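Putative flagellar hook-associated protein (Vibrio parahaemolyticus, PDB 3PWX) is probably a structural component of the bacterial flagellum, a hook-associated member of the flagellin family. Local coordinates at residues 114-119 against 154-159. Numbering follows the deposited sequence.
Sequences SGAYVV and VLNQID
N156 on helix 154-166 pairs its side-chain amide with the backbone of Y117, and the Y117 ring packs on L155. The contact fastens the turn between strands 110-111 and 118-119 to the first turns of that helix. The carboxamide uses both its ends on one residue. Y117 N donates to N156 OD1 at 3.0 Å, and N156 ND2 donates to Y117 O at 3.1 Å. Each donor lies in the plane of the carbonyl it meets, on a lone pair. The two bonds fix the rotation of the carboxamide and hold Y117 by its backbone. OD1 also lies near the plane of the tyrosine ring, at its edge, 3.6 Å from Y117 CD2.

CB of Y117 points toward the helix, and CG stands anti to the carbonyl carbon (chi1 -61°), beside the backbone N. L155 CD1 sits over the ring centre, 4.1 Å from the centroid, in a CH-pi contact. L155 CB comes to 3.3 Å from Y117 CD2. Y117 also touches E86 of helix 71-89 and L110 of strand 110-111.

D159 OD2 lies obliquely to the ring, 3.8 Å from Y117 CE2. Its carboxylate forms salt bridges with R82 and K112, which would probably favour its charged form. Two hydrogen bonds from one asparagine amide to the N and O of a single residue thus join a beta-hairpin to the helical bundle of a flagellin-family protein.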
loop_
_atom_site.group_PDB
_atom_site.type_symbol
_atom_site.label_atom_id
_atom_site.label_comp_id
_atom_site.label_asym_id
_atom_site.label_seq_id
_atom_site.Cartn_x
_atom_site.Cartn_y
_atom_site.Cartn_z
ATOM N N SER A 114 -14.294 7.309 32.067
ATOM C CA SER A 114 -14.220 6.263 33.064
ATOM C C SER A 114 -13.454 6.688 34.301
ATOM O O SER A 114 -13.378 5.930 35.262
ATOM C CB SER A 114 -13.700 4.934 32.443
ATOM O OG SER A 114 -12.330 4.939 32.098
ATOM N N GLY A 115 -12.919 7.912 34.294
ATOM C CA GLY A 115 -11.936 8.336 35.299
ATOM C C GLY A 115 -10.476 8.184 34.871
ATOM O O GLY A 115 -9.582 8.757 35.481
ATOM N N ALA A 116 -10.224 7.391 33.836
ATOM C CA ALA A 116 -8.865 7.269 33.262
ATOM C C ALA A 116 -8.940 7.446 31.732
ATOM O O ALA A 116 -10.016 7.306 31.149
ATOM C CB ALA A 116 -8.237 5.899 33.634
ATOM N N TYR A 117 -7.826 7.806 31.088
ATOM C CA TYR A 117 -7.846 7.843 29.607
ATOM C C TYR A 117 -7.870 6.447 29.044
ATOM O O TYR A 117 -7.052 5.604 29.405
ATOM C CB TYR A 117 -6.714 8.675 29.019
ATOM C CG TYR A 117 -6.758 10.123 29.447
ATOM C CD1 TYR A 117 -7.561 11.041 28.770
ATOM C CD2 TYR A 117 -5.995 10.575 30.545
ATOM C CE1 TYR A 117 -7.592 12.374 29.152
ATOM C CE2 TYR A 117 -6.018 11.919 30.950
ATOM C CZ TYR A 117 -6.826 12.814 30.247
ATOM O OH TYR A 117 -6.876 14.145 30.611
ATOM N N VAL A 118 -8.855 6.195 28.203
ATOM C CA VAL A 118 -8.980 4.904 27.532
ATOM C C VAL A 118 -8.839 5.103 25.987
ATOM O O VAL A 118 -9.473 5.990 25.395
ATOM C CB VAL A 118 -10.320 4.171 27.889
ATOM C CG1 VAL A 118 -10.711 3.149 26.771
ATOM C CG2 VAL A 118 -10.235 3.498 29.249
ATOM N N VAL A 119 -8.017 4.299 25.323
ATOM C CA VAL A 119 -7.959 4.463 23.877
ATOM C C VAL A 119 -9.110 3.773 23.222
ATOM O O VAL A 119 -9.189 2.544 23.244
ATOM C CB VAL A 119 -6.615 4.063 23.260
ATOM C CG1 VAL A 119 -6.720 4.222 21.754
ATOM C CG2 VAL A 119 -5.462 4.999 23.772
ATOM N N VAL A 154 0.725 7.657 28.597
ATOM C CA VAL A 154 1.359 8.775 29.224
ATOM C C VAL A 154 0.371 9.668 29.919
ATOM O O VAL A 154 0.728 10.358 30.878
ATOM C CB VAL A 154 2.191 9.623 28.208
ATOM C CG1 VAL A 154 1.282 10.356 27.233
ATOM C CG2 VAL A 154 3.105 10.626 28.942
ATOM N N LEU A 155 -0.862 9.692 29.444
ATOM C CA LEU A 155 -1.820 10.603 30.058
ATOM C C LEU A 155 -2.264 10.105 31.422
ATOM O O LEU A 155 -2.530 10.881 32.323
ATOM C CB LEU A 155 -2.993 10.877 29.129
ATOM C CG LEU A 155 -2.619 11.624 27.838
ATOM C CD1 LEU A 155 -3.863 11.959 27.005
ATOM C CD2 LEU A 155 -1.808 12.896 28.063
ATOM N N ASN A 156 -2.310 8.793 31.584
ATOM C CA ASN A 156 -2.545 8.248 32.902
ATOM C C ASN A 156 -1.344 8.457 33.818
ATOM O O ASN A 156 -1.518 8.738 34.988
ATOM C CB ASN A 156 -2.978 6.796 32.788
ATOM C CG ASN A 156 -4.393 6.694 32.213
ATOM O OD1 ASN A 156 -5.188 7.611 32.438
ATOM N ND2 ASN A 156 -4.704 5.631 31.435
ATOM N N GLN A 157 -0.129 8.375 33.269
ATOM C CA GLN A 157 1.026 8.437 34.085
ATOM C C GLN A 157 1.190 9.878 34.550
ATOM O O GLN A 157 1.648 10.124 35.666
ATOM C CB GLN A 157 2.241 7.983 33.309
ATOM C CG GLN A 157 3.587 8.156 34.069
ATOM C CD GLN A 157 3.590 7.340 35.333
ATOM O OE1 GLN A 157 3.217 6.161 35.307
ATOM N NE2 GLN A 157 4.006 7.942 36.443
ATOM N N ILE A 158 0.789 10.827 33.704
ATOM C CA ILE A 158 0.953 12.234 34.042
ATOM C C ILE A 158 -0.007 12.557 35.217
ATOM O O ILE A 158 0.334 13.381 36.091
ATOM C CB ILE A 158 0.820 13.217 32.817
ATOM C CG1 ILE A 158 1.375 14.609 33.152
ATOM C CG2 ILE A 158 -0.628 13.419 32.438
ATOM C CD1 ILE A 158 2.863 14.684 33.836
ATOM N N ASP A 159 -1.168 11.875 35.229
ATOM C CA ASP A 159 -2.160 12.050 36.316
ATOM C C ASP A 159 -1.686 11.448 37.633
ATOM O O ASP A 159 -1.894 12.041 38.684
ATOM C CB ASP A 159 -3.577 11.528 35.916
ATOM C CG ASP A 159 -4.406 12.594 35.160
ATOM O OD1 ASP A 159 -3.953 13.767 35.052
ATOM O OD2 ASP A 159 -5.510 12.286 34.680
#